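Local coordinates for probable E3 ubiquitin-protein ligase HERC1 (Homo sapiens, PDB 4QT6) that probably acts as an E3 ubiquitin-protein ligase, its SPRY (B30.2) domain, the fragment described here, being of a class that commonly mediates protein-protein recognition, at residues V46-R50 against P147-V151; G51-T55 against R79-G83. All blocks are in the same frame, centred on the assembly; numbering follows the deposited sequence.

Interaction 1 (V46-R50 against P147-V151); sequences VKENR and PGEKV
K150 lays its CB against two neighbours of the facing strand, 3.8 Å from V46 CB and 3.9 Å from K47 CB. The cause lies in the backbone: K150 O accepts from K47 N (3.1 Å, 163° at the hydrogen) and more weakly from V46 N (2.9 Å, 129°), while K150 N donates to K47 O at 3.0 Å. V46 turns to -74/-46 just before extended K47, so V46 and K47 both oppose K150. This is a classic beta bulge, closing the antiparallel pairing of strands 38-47 and 150-154 in one sheet of the SPRY beta-sandwich. K150 (chi1 m, chi2 to chi4 t) runs to a salt bridge with E13. Past the bridge the segments diverge: E149 CA approaches K47 O (3.3 Å, CA-H...O), and water 1 bridges N49 OD1 (2.8 Å) and E149 OE2 (2.7 Å). E48 OE1 and E149 OE2, like charges 4.4 Å apart, have their own partners in T55 and S144. A CB at G148 (133/-26) would collide with P147 O, favouring glycine.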
loop_
_atom_site.group_PDB
_atom_site.type_symbol
_atom_site.label_atom_id
_atom_site.label_comp_id
_atom_site.label_asym_id
_atom_site.label_seq_id
_atom_site.Cartn_x
_atom_site.Cartn_y
_atom_site.Cartn_z
ATOM N N VAL A 46 10.397 4.382 4.653
ATOM C CA VAL A 46 11.376 5.395 5.073
ATOM C C VAL A 46 11.500 5.450 6.597
ATOM O O VAL A 46 12.615 5.551 7.148
ATOM C CB VAL A 46 11.018 6.785 4.504
ATOM C CG1 VAL A 46 11.892 7.859 5.115
ATOM C CG2 VAL A 46 11.185 6.822 2.985
ATOM N N LYS A 47 10.360 5.470 7.267
ATOM C CA LYS A 47 10.295 5.645 8.710
ATOM C C LYS A 47 9.149 4.803 9.258
ATOM O O LYS A 47 8.002 4.902 8.802
ATOM C CB LYS A 47 10.107 7.127 9.058
ATOM C CG LYS A 47 10.036 7.445 10.549
ATOM C CD LYS A 47 11.313 7.070 11.272
ATOM C CE LYS A 47 11.196 7.246 12.790
ATOM N NZ LYS A 47 10.279 6.263 13.450
ATOM N N GLU A 48 9.478 3.967 10.244
ATOM C CA GLU A 48 8.496 3.196 10.976
ATOM C C GLU A 48 8.988 2.965 12.411
ATOM O O GLU A 48 10.122 3.312 12.739
ATOM C CB GLU A 48 8.223 1.851 10.271
ATOM C CG GLU A 48 6.856 1.784 9.575
ATOM C CD GLU A 48 5.697 1.675 10.553
ATOM O OE1 GLU A 48 4.535 1.494 10.112
ATOM O OE2 GLU A 48 5.934 1.769 11.791
ATOM N N ASN A 49 8.106 2.409 13.233
ATOM C CA ASN A 49 8.453 1.897 14.577
ATOM C C ASN A 49 8.689 0.408 14.473
ATOM O O ASN A 49 7.743 -0.368 14.368
ATOM C CB ASN A 49 7.330 2.207 15.555
ATOM C CG ASN A 49 7.051 3.681 15.651
ATOM O OD1 ASN A 49 5.995 4.168 15.231
ATOM N ND2 ASN A 49 8.019 4.418 16.168
ATOM N N ARG A 50 9.958 0.017 14.448
ATOM C CA ARG A 50 10.325 -1.379 14.267
ATOM C C ARG A 50 9.688 -2.229 15.361
ATOM O O ARG A 50 9.737 -1.874 16.548
ATOM C CB ARG A 50 11.839 -1.555 14.289
ATOM C CG ARG A 50 12.554 -0.981 13.074
ATOM C CD ARG A 50 14.031 -0.768 13.371
ATOM N NE ARG A 50 14.686 0.129 12.421
ATOM C CZ ARG A 50 15.088 -0.205 11.192
ATOM N NH1 ARG A 50 14.887 -1.433 10.705
ATOM N NH2 ARG A 50 15.694 0.704 10.436
ATOM N N PRO A 147 1.041 10.471 14.451
ATOM C CA PRO A 147 1.772 10.759 13.222
ATOM C C PRO A 147 3.173 10.152 13.160
ATOM O O PRO A 147 3.724 9.712 14.178
ATOM C CB PRO A 147 1.888 12.278 13.223
ATOM C CG PRO A 147 1.687 12.696 14.638
ATOM C CD PRO A 147 0.798 11.681 15.257
ATOM N N GLY A 148 3.749 10.150 11.961
ATOM C CA GLY A 148 5.195 9.995 11.815
ATOM C C GLY A 148 5.760 9.020 10.816
ATOM O O GLY A 148 6.918 9.165 10.387
ATOM N N GLU A 149 4.996 7.990 10.484
ATOM C CA GLU A 149 5.496 6.988 9.552
ATOM C C GLU A 149 5.675 7.648 8.200
ATOM O O GLU A 149 4.966 8.597 7.891
ATOM C CB GLU A 149 4.530 5.824 9.384
ATOM C CG GLU A 149 4.238 4.984 10.622
ATOM C CD GLU A 149 3.080 5.507 11.436
ATOM O OE1 GLU A 149 2.587 6.615 11.173
ATOM O OE2 GLU A 149 2.657 4.800 12.363
ATOM N N LYS A 150 6.605 7.131 7.399
ATOM C CA LYS A 150 6.864 7.659 6.055
ATOM C C LYS A 150 7.126 6.543 5.059
ATOM O O LYS A 150 7.902 5.625 5.337
ATOM C CB LYS A 150 8.069 8.617 6.041
ATOM C CG LYS A 150 7.911 9.858 6.888
ATOM C CD LYS A 150 9.089 10.785 6.639
ATOM C CE LYS A 150 9.047 11.965 7.606
ATOM N NZ LYS A 150 9.783 13.161 7.124
ATOM N N VAL A 151 6.468 6.611 3.906
ATOM C CA VAL A 151 6.649 5.616 2.831
ATOM C C VAL A 151 6.928 6.335 1.523
ATOM O O VAL A 151 6.214 7.278 1.159
ATOM C CB VAL A 151 5.383 4.728 2.679
ATOM C CG1 VAL A 151 5.536 3.690 1.563
ATOM C CG2 VAL A 151 5.060 4.032 3.996
HETATM O O HOH W 1 4.030 2.869 13.672
HETATM O O HOH W 2 5.764 7.251 14.345
#

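Interaction 2 (G51-T55 against R79-G83); sequences GNEGT and RAYSG. With ARF (formamide), chain B; ARF (formamide), chain G.
A small polar pocket between two loops of the SPRY domain holds formamide B, with residues 51-55 on one side and 79-83 on the other. The formamide N donates to E53 O (2.8 Å) and N52 OD1 (3.0 Å), and its O accepts from R79 NH2 (3.0 Å, 177° at the hydrogen); Y143 OH completes the site. The formamide C lies over a face of the Y81 ring, 3.3 Å from Y81 CG, while G51 O meets the ring edge at Y81 CE1 (3.4 Å). R79 is extended (chi1 to chi3 t), its NH1 and NE held by Y86 and Y143. Between the backbones, A80 N donates to T55 O (2.9 Å, 174°) and A80 CB packs on E53 CB (3.8 Å). R79 O accepts from G83 N at 2.8 Å, so 79-83 closes an alpha-turn, A80 and Y81 near -60/-45. Water 3 links E53 OE1 (2.8 Å) to Y81 O (2.9 Å); E53 OE2 takes G51 N (2.9 Å) and T99 OG1. The N of formamide G donates to N52 O (2.9 Å). Two acceptors, one guanidinium donor and an aromatic face suit a primary amide; the pocket may accept such a group, though only formamide is seen.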
loop_
_atom_site.group_PDB
_atom_site.type_symbol
_atom_site.label_atom_id
_atom_site.label_comp_id
_atom_site.label_asym_id
_atom_site.label_seq_id
_atom_site.Cartn_x
_atom_site.Cartn_y
_atom_site.Cartn_z
ATOM N N GLY A 51 9.064 -3.326 14.951
ATOM C CA GLY A 51 8.362 -4.211 15.889
ATOM C C GLY A 51 7.000 -3.744 16.370
ATOM O O GLY A 51 6.371 -4.416 17.178
ATOM N N ASN A 52 6.528 -2.589 15.910
ATOM C CA ASN A 52 5.198 -2.116 16.272
ATOM C C ASN A 52 4.680 -1.233 15.148
ATOM O O ASN A 52 4.248 -0.103 15.365
ATOM C CB ASN A 52 5.243 -1.348 17.592
ATOM C CG ASN A 52 3.866 -1.017 18.131
ATOM O OD1 ASN A 52 2.896 -1.771 17.958
ATOM N ND2 ASN A 52 3.770 0.118 18.794
ATOM N N GLU A 53 4.723 -1.789 13.942
ATOM C CA GLU A 53 4.457 -1.012 12.721
ATOM C C GLU A 53 2.980 -0.694 12.614
ATOM O O GLU A 53 2.136 -1.389 13.204
ATOM C CB GLU A 53 4.932 -1.770 11.480
ATOM C CG GLU A 53 6.438 -1.879 11.333
ATOM C CD GLU A 53 7.065 -2.991 12.166
ATOM O OE1 GLU A 53 6.334 -3.736 12.837
ATOM O OE2 GLU A 53 8.301 -3.104 12.158
ATOM N N GLY A 54 2.672 0.360 11.849
ATOM C CA GLY A 54 1.318 0.867 11.701
ATOM C C GLY A 54 0.920 1.111 10.251
ATOM O O GLY A 54 -0.030 1.805 9.990
ATOM N N THR A 55 1.677 0.531 9.326
ATOM C CA THR A 55 1.511 0.738 7.878
ATOM C C THR A 55 0.959 -0.485 7.168
ATOM O O THR A 55 1.367 -1.624 7.466
ATOM C CB THR A 55 2.883 1.023 7.266
ATOM O OG1 THR A 55 3.414 2.212 7.855
ATOM C CG2 THR A 55 2.821 1.185 5.737
ATOM N N ARG A 79 0.086 -5.767 5.289
ATOM C CA ARG A 79 0.393 -5.156 6.590
ATOM C C ARG A 79 1.835 -5.408 7.048
ATOM O O ARG A 79 2.285 -6.572 7.137
ATOM C CB ARG A 79 -0.611 -5.705 7.612
ATOM C CG ARG A 79 -0.477 -5.195 9.028
ATOM C CD ARG A 79 -1.610 -5.765 9.871
ATOM N NE ARG A 79 -1.432 -5.537 11.300
ATOM C CZ ARG A 79 -1.975 -6.290 12.260
ATOM N NH1 ARG A 79 -2.737 -7.349 11.952
ATOM N NH2 ARG A 79 -1.744 -5.987 13.533
ATOM N N ALA A 80 2.555 -4.319 7.362
ATOM C CA ALA A 80 3.959 -4.387 7.704
ATOM C C ALA A 80 4.197 -5.266 8.932
ATOM O O ALA A 80 5.070 -6.133 8.924
ATOM C CB ALA A 80 4.497 -2.992 7.951
ATOM N N TYR A 81 3.402 -5.033 9.964
ATOM C CA TYR A 81 3.667 -5.608 11.289
ATOM C C TYR A 81 3.675 -7.135 11.289
ATOM O O TYR A 81 4.517 -7.737 11.940
ATOM C CB TYR A 81 2.632 -5.103 12.288
ATOM C CG TYR A 81 2.710 -5.796 13.628
ATOM C CD1 TYR A 81 3.746 -5.522 14.494
ATOM C CD2 TYR A 81 1.780 -6.754 13.994
ATOM C CE1 TYR A 81 3.845 -6.166 15.715
ATOM C CE2 TYR A 81 1.866 -7.406 15.222
ATOM C CZ TYR A 81 2.902 -7.092 16.077
ATOM O OH TYR A 81 3.020 -7.724 17.310
ATOM N N SER A 82 2.731 -7.726 10.569
ATOM C CA SER A 82 2.471 -9.164 10.584
ATOM C C SER A 82 2.608 -9.885 9.243
ATOM O O SER A 82 2.569 -11.124 9.187
ATOM C CB SER A 82 1.042 -9.362 11.068
ATOM O OG SER A 82 0.118 -8.684 10.217
ATOM N N GLY A 83 2.693 -9.140 8.141
ATOM C CA GLY A 83 2.622 -9.765 6.831
ATOM C C GLY A 83 1.224 -10.187 6.376
ATOM O O GLY A 83 1.091 -10.754 5.288
HETATM N N ARF B . 1.715 -2.916 15.487
HETATM C C ARF B . 0.690 -3.747 15.305
HETATM O O ARF B . 0.038 -3.718 14.272
HETATM N N ARF G . 2.054 1.739 15.454
HETATM C C ARF G . 1.085 0.818 15.533
HETATM O O ARF G . -0.069 1.155 15.762
HETATM O O HOH W 3 6.940 -6.495 12.992
HETATM O O HOH W 4 1.836 -2.532 10.061
#

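How the interactions relate
The centres of interactions 1 and 2 lie 10 Å apart on the same side of the domain. Along the chain 46-50 runs directly into 51-55, then come 79-83 and finally 147-151, so the 51-55/79-83 pair falls within the span that interaction 1 brackets. Interaction 1 belongs to the sheet with strands 38-47 and 150-154; interaction 2 lies at the ends of strands 55-60 and 75-79 of the other sheet, so residues 46-55 cross between the two sheets. E48 OE1 probably hydrogen-bonds T55 OG1 (2.6 Å) and G54 N (2.8 Å), and E149 CG packs 4.0 Å from T55 OG1, coupling the bulged strand end to the pocket-forming loop.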